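PDB 5FOF: leucyl-trna synthetase from Plasmodium knowlesi, which joins leucine to its cognate tRNA at the expense of ATP and, through the editing domain crystallised here, probably hydrolyses mischarged tRNA. Local coordinates for residues A[88-100]-A[184-198]. Sequence-based numbering, arbitrary orientation.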
loop_
_atom_site.group_PDB
_atom_site.type_symbol
_atom_site.label_atom_id
_atom_site.label_comp_id
_atom_site.label_asym_id
_atom_site.label_seq_id
_atom_site.Cartn_x
_atom_site.Cartn_y
_atom_site.Cartn_z
ATOM N N THR A 88 -6.506 9.995 4.927
ATOM C CA THR A 88 -5.191 10.380 5.461
ATOM C C THR A 88 -4.081 10.349 4.405
ATOM O O THR A 88 -2.954 10.733 4.701
ATOM C CB THR A 88 -4.770 9.494 6.666
ATOM O OG1 THR A 88 -4.658 8.122 6.264
ATOM C CG2 THR A 88 -5.779 9.602 7.775
ATOM N N ALA A 89 -4.380 9.899 3.189
ATOM C CA ALA A 89 -3.354 9.728 2.160
ATOM C C ALA A 89 -2.542 10.991 1.826
ATOM O O ALA A 89 -1.389 10.883 1.379
ATOM C CB ALA A 89 -3.985 9.187 0.892
ATOM N N TYR A 90 -3.137 12.170 2.015
ATOM C CA TYR A 90 -2.398 13.429 1.924
ATOM C C TYR A 90 -1.171 13.404 2.825
ATOM O O TYR A 90 -0.093 13.870 2.436
ATOM C CB TYR A 90 -3.279 14.627 2.294
ATOM C CG TYR A 90 -2.688 15.947 1.860
ATOM C CD1 TYR A 90 -2.551 16.244 0.501
ATOM C CD2 TYR A 90 -2.258 16.893 2.795
ATOM C CE1 TYR A 90 -2.001 17.439 0.085
ATOM C CE2 TYR A 90 -1.698 18.095 2.393
ATOM C CZ TYR A 90 -1.572 18.364 1.033
ATOM O OH TYR A 90 -1.026 19.548 0.593
ATOM N N GLY A 91 -1.343 12.843 4.023
ATOM C CA GLY A 91 -0.281 12.738 5.016
ATOM C C GLY A 91 0.702 11.598 4.867
ATOM O O GLY A 91 1.588 11.465 5.702
ATOM N N GLN A 92 0.579 10.782 3.825
ATOM C CA GLN A 92 1.539 9.688 3.583
ATOM C C GLN A 92 3.009 10.143 3.445
ATOM O O GLN A 92 3.393 10.698 2.420
ATOM C CB GLN A 92 1.140 8.825 2.355
ATOM C CG GLN A 92 1.998 7.572 2.248
ATOM C CD GLN A 92 1.630 6.610 1.139
ATOM O OE1 GLN A 92 2.335 5.623 0.924
ATOM N NE2 GLN A 92 0.545 6.873 0.436
ATOM N N ASN A 93 3.809 9.869 4.477
ATOM C CA ASN A 93 5.261 10.067 4.443
ATOM C C ASN A 93 6.119 8.832 4.096
ATOM O O ASN A 93 7.265 9.001 3.660
ATOM C CB ASN A 93 5.744 10.701 5.738
ATOM C CG ASN A 93 5.421 9.879 6.979
ATOM O OD1 ASN A 93 4.503 9.054 6.988
ATOM N ND2 ASN A 93 6.139 10.159 8.060
ATOM N N TYR A 94 5.601 7.607 4.275
ATOM C CA TYR A 94 6.315 6.387 3.818
ATOM C C TYR A 94 5.354 5.345 3.282
ATOM O O TYR A 94 4.174 5.603 3.158
ATOM C CB TYR A 94 7.176 5.805 4.951
ATOM C CG TYR A 94 8.278 6.739 5.359
ATOM C CD1 TYR A 94 8.074 7.701 6.333
ATOM C CD2 TYR A 94 9.507 6.689 4.728
ATOM C CE1 TYR A 94 9.075 8.579 6.673
ATOM C CE2 TYR A 94 10.513 7.559 5.064
ATOM C CZ TYR A 94 10.290 8.501 6.029
ATOM O OH TYR A 94 11.290 9.362 6.352
ATOM N N THR A 95 5.871 4.178 2.925
ATOM C CA THR A 95 5.043 3.013 2.597
ATOM C C THR A 95 5.619 1.764 3.272
ATOM O O THR A 95 6.830 1.528 3.198
ATOM C CB THR A 95 4.982 2.819 1.076
ATOM O OG1 THR A 95 4.284 3.920 0.519
ATOM C CG2 THR A 95 4.249 1.549 0.710
ATOM N N PHE A 96 4.754 0.963 3.902
ATOM C CA PHE A 96 5.218 -0.167 4.701
ATOM C C PHE A 96 4.999 -1.486 3.989
ATOM O O PHE A 96 3.941 -1.727 3.408
ATOM C CB PHE A 96 4.500 -0.227 6.053
ATOM C CG PHE A 96 4.932 0.823 7.057
ATOM C CD1 PHE A 96 6.283 1.073 7.318
ATOM C CD2 PHE A 96 3.970 1.501 7.808
ATOM C CE1 PHE A 96 6.670 2.016 8.253
ATOM C CE2 PHE A 96 4.342 2.447 8.744
ATOM C CZ PHE A 96 5.704 2.701 8.966
ATOM N N VAL A 97 6.024 -2.324 4.047
ATOM C CA VAL A 97 5.953 -3.735 3.689
ATOM C C VAL A 97 6.493 -4.582 4.859
ATOM O O VAL A 97 7.130 -4.063 5.785
ATOM C CB VAL A 97 6.737 -4.038 2.410
ATOM C CG1 VAL A 97 6.129 -3.295 1.239
ATOM C CG2 VAL A 97 8.215 -3.689 2.556
ATOM N N ASN A 98 6.193 -5.877 4.834
ATOM C CA ASN A 98 6.735 -6.812 5.803
ATOM C C ASN A 98 8.030 -7.342 5.215
ATOM O O ASN A 98 8.009 -7.974 4.160
ATOM C CB ASN A 98 5.739 -7.956 6.096
ATOM C CG ASN A 98 6.164 -8.826 7.294
ATOM O OD1 ASN A 98 7.354 -9.061 7.531
ATOM N ND2 ASN A 98 5.187 -9.313 8.042
ATOM N N PRO A 99 9.164 -7.105 5.890
ATOM C CA PRO A 99 10.453 -7.499 5.293
ATOM C C PRO A 99 10.713 -9.005 5.257
ATOM O O PRO A 99 11.418 -9.484 4.370
ATOM C CB PRO A 99 11.472 -6.801 6.175
ATOM C CG PRO A 99 10.788 -6.652 7.485
ATOM C CD PRO A 99 9.341 -6.444 7.191
ATOM N N GLY A 100 10.143 -9.743 6.209
ATOM C CA GLY A 100 10.315 -11.191 6.281
ATOM C C GLY A 100 9.551 -11.999 5.252
ATOM O O GLY A 100 9.938 -13.121 4.942
ATOM N N THR A 184 9.685 6.175 -3.708
ATOM C CA THR A 184 8.314 5.950 -4.147
ATOM C C THR A 184 7.497 7.223 -4.004
ATOM O O THR A 184 7.824 8.108 -3.197
ATOM C CB THR A 184 7.621 4.812 -3.340
ATOM O OG1 THR A 184 7.752 5.037 -1.928
ATOM C CG2 THR A 184 8.225 3.446 -3.678
ATOM N N TYR A 185 6.432 7.330 -4.786
ATOM C CA TYR A 185 5.489 8.420 -4.579
ATOM C C TYR A 185 4.059 7.942 -4.788
ATOM O O TYR A 185 3.830 6.881 -5.346
ATOM C CB TYR A 185 5.844 9.604 -5.492
ATOM C CG TYR A 185 5.678 9.358 -6.969
ATOM C CD1 TYR A 185 6.710 8.795 -7.732
ATOM C CD2 TYR A 185 4.508 9.713 -7.616
ATOM C CE1 TYR A 185 6.564 8.587 -9.103
ATOM C CE2 TYR A 185 4.342 9.507 -8.978
ATOM C CZ TYR A 185 5.373 8.949 -9.721
ATOM O OH TYR A 185 5.189 8.740 -11.069
ATOM N N SER A 186 3.109 8.710 -4.277
ATOM C CA SER A 186 1.731 8.597 -4.719
ATOM C C SER A 186 1.328 9.933 -5.299
ATOM O O SER A 186 1.941 10.958 -4.987
ATOM C CB SER A 186 0.803 8.205 -3.573
ATOM O OG SER A 186 0.287 9.328 -2.893
ATOM N N ASN A 187 0.287 9.919 -6.123
ATOM C CA ASN A 187 -0.301 11.159 -6.633
ATOM C C ASN A 187 -1.313 11.821 -5.692
ATOM O O ASN A 187 -1.966 12.775 -6.090
ATOM C CB ASN A 187 -0.912 10.933 -8.021
ATOM C CG ASN A 187 0.139 10.756 -9.091
ATOM O OD1 ASN A 187 1.242 11.299 -9.005
ATOM N ND2 ASN A 187 -0.195 10.007 -10.110
ATOM N N LEU A 188 -1.436 11.338 -4.456
ATOM C CA LEU A 188 -2.291 11.971 -3.441
ATOM C C LEU A 188 -1.502 12.602 -2.307
ATOM O O LEU A 188 -2.040 13.429 -1.584
ATOM C CB LEU A 188 -3.268 10.948 -2.859
ATOM C CG LEU A 188 -3.938 9.992 -3.848
ATOM C CD1 LEU A 188 -4.740 8.943 -3.101
ATOM C CD2 LEU A 188 -4.822 10.718 -4.846
ATOM N N SER A 189 -0.244 12.215 -2.136
ATOM C CA SER A 189 0.566 12.679 -1.001
ATOM C C SER A 189 1.018 14.107 -1.174
ATOM O O SER A 189 1.224 14.564 -2.289
ATOM C CB SER A 189 1.806 11.795 -0.810
ATOM O OG SER A 189 2.336 11.412 -2.052
ATOM N N GLU A 190 1.191 14.794 -0.055
ATOM C CA GLU A 190 1.764 16.123 -0.044
ATOM C C GLU A 190 3.198 16.095 -0.588
ATOM O O GLU A 190 3.503 16.835 -1.518
ATOM C CB GLU A 190 1.734 16.699 1.369
ATOM C CG GLU A 190 2.105 18.172 1.461
ATOM C CD GLU A 190 2.971 18.491 2.661
ATOM O OE1 GLU A 190 3.753 17.611 3.094
ATOM O OE2 GLU A 190 2.885 19.636 3.160
ATOM N N LYS A 191 4.062 15.243 -0.032
ATOM C CA LYS A 191 5.446 15.127 -0.528
ATOM C C LYS A 191 5.577 13.936 -1.444
ATOM O O LYS A 191 4.755 13.019 -1.389
ATOM C CB LYS A 191 6.441 15.073 0.621
ATOM C CG LYS A 191 6.262 16.266 1.552
ATOM C CD LYS A 191 7.552 16.963 1.958
ATOM C CE LYS A 191 7.248 18.359 2.508
ATOM N NZ LYS A 191 8.172 18.770 3.602
ATOM N N LYS A 192 6.583 13.975 -2.321
ATOM C CA LYS A 192 6.762 12.946 -3.363
ATOM C C LYS A 192 7.984 12.052 -3.158
ATOM O O LYS A 192 8.196 11.121 -3.935
ATOM C CB LYS A 192 6.826 13.582 -4.765
ATOM C CG LYS A 192 5.605 14.407 -5.169
ATOM C CD LYS A 192 4.362 13.548 -5.372
ATOM C CE LYS A 192 3.124 14.379 -5.694
ATOM N NZ LYS A 192 1.882 13.780 -5.119
ATOM N N ASP A 193 8.787 12.310 -2.132
ATOM C CA ASP A 193 9.924 11.436 -1.854
ATOM C C ASP A 193 9.608 10.603 -0.612
ATOM O O ASP A 193 10.011 10.932 0.512
ATOM C CB ASP A 193 11.287 12.175 -1.794
ATOM C CG ASP A 193 11.222 13.545 -1.138
ATOM O OD1 ASP A 193 10.115 14.062 -0.837
ATOM O OD2 ASP A 193 12.317 14.115 -0.946
ATOM N N LEU A 194 8.837 9.536 -0.865
ATOM C CA LEU A 194 8.422 8.546 0.130
ATOM C C LEU A 194 9.247 7.309 -0.073
ATOM O O LEU A 194 9.535 6.949 -1.206
ATOM C CB LEU A 194 6.952 8.176 -0.042
ATOM C CG LEU A 194 6.005 9.350 -0.304
ATOM C CD1 LEU A 194 4.566 8.849 -0.252
ATOM C CD2 LEU A 194 6.237 10.522 0.651
ATOM N N TYR A 195 9.631 6.666 1.024
ATOM C CA TYR A 195 10.494 5.499 0.966
ATOM C C TYR A 195 9.745 4.277 1.490
ATOM O O TYR A 195 8.756 4.405 2.247
ATOM C CB TYR A 195 11.785 5.748 1.748
ATOM C CG TYR A 195 12.673 6.813 1.122
ATOM C CD1 TYR A 195 12.466 8.163 1.383
ATOM C CD2 TYR A 195 13.722 6.467 0.261
ATOM C CE1 TYR A 195 13.264 9.144 0.796
ATOM C CE2 TYR A 195 14.527 7.436 -0.324
ATOM C CZ TYR A 195 14.298 8.779 -0.061
ATOM O OH TYR A 195 15.098 9.757 -0.633
ATOM N N ILE A 196 10.209 3.098 1.064
ATOM C CA ILE A 196 9.649 1.845 1.530
ATOM C C ILE A 196 10.381 1.490 2.819
ATOM O O ILE A 196 11.614 1.378 2.835
ATOM C CB ILE A 196 9.727 0.752 0.456
ATOM C CG1 ILE A 196 8.866 1.175 -0.738
ATOM C CG2 ILE A 196 9.200 -0.594 0.968
ATOM C CD1 ILE A 196 8.835 0.177 -1.871
ATOM N N LEU A 197 9.613 1.385 3.900
ATOM C CA LEU A 197 10.128 1.074 5.224
ATOM C C LEU A 197 9.581 -0.273 5.665
ATOM O O LEU A 197 8.515 -0.682 5.202
ATOM C CB LEU A 197 9.688 2.136 6.231
ATOM C CG LEU A 197 10.293 3.534 6.125
ATOM C CD1 LEU A 197 9.874 4.342 7.339
ATOM C CD2 LEU A 197 11.816 3.510 5.998
ATOM N N PRO A 198 10.286 -0.960 6.579
ATOM C CA PRO A 198 9.870 -2.282 7.024
ATOM C C PRO A 198 8.959 -2.249 8.243
ATOM O O PRO A 198 9.303 -1.605 9.226
ATOM C CB PRO A 198 11.199 -2.929 7.389
ATOM C CG PRO A 198 12.018 -1.803 7.912
ATOM C CD PRO A 198 11.571 -0.573 7.183
HETATM O O HOH W 1 -0.735 8.958 -0.508
#
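Leu197 lays its CD1 methyl over one face of the Tyr94 ring, 3.7 Å from the centroid and displaced toward the rim, a CH-pi contact. With Tyr94 CG beside its own backbone N (chi1 -64°), the ring lies against strand 194-198, where Tyr195 O meets its edge and Tyr195 CB packs at 3.9 Å from Tyr94 CD2. On the same side of the sheet, Phe96 CE1 reaches Leu197 CB at 3.6 Å, so Leu197 is flanked by two aromatic rings; helix 219-230 covers this face through Leu225, and Tyr94 OH bonds to Phe245 O. On the other face, Val97 CG2 touches Ile196 CG2 at 3.6 Å, a methyl-to-methyl contact beside Thr95.

The backbones run parallel, their axes 29° apart. Thr95 N donates to Tyr195 O, Thr95 O accepts from Leu197 N at 2.9 Å, and Val97 N returns to Leu197 O. Strand 211-213 pairs antiparallel with the far edge of 94-97, where Asn93 and Tyr94 form a classic beta bulge opposite Cys213. At the start of strand 194-198, Leu194 sets both methyls against Gln92, CD2 lying 3.4 Å from Gln92 O.

Farther back, Glu190 N donates to Tyr90 O at 3.0 Å. Glu190 CB sits over the Tyr90 ring, and the carboxylate turns away, its plane 59° from that of the ring. One water donates to Ala89 O and bonds to Ser186 OG, linking the 3-10 segment 88-91 to residues around Ser186.

Apolar side chains on both faces thus bury the hydrogen bonds of this parallel strand pair in the editing domain's core, probably keeping water from competing for them, while the water held by Ser186 OG and the backbone N-H of Glu190 supply polar links at the turn.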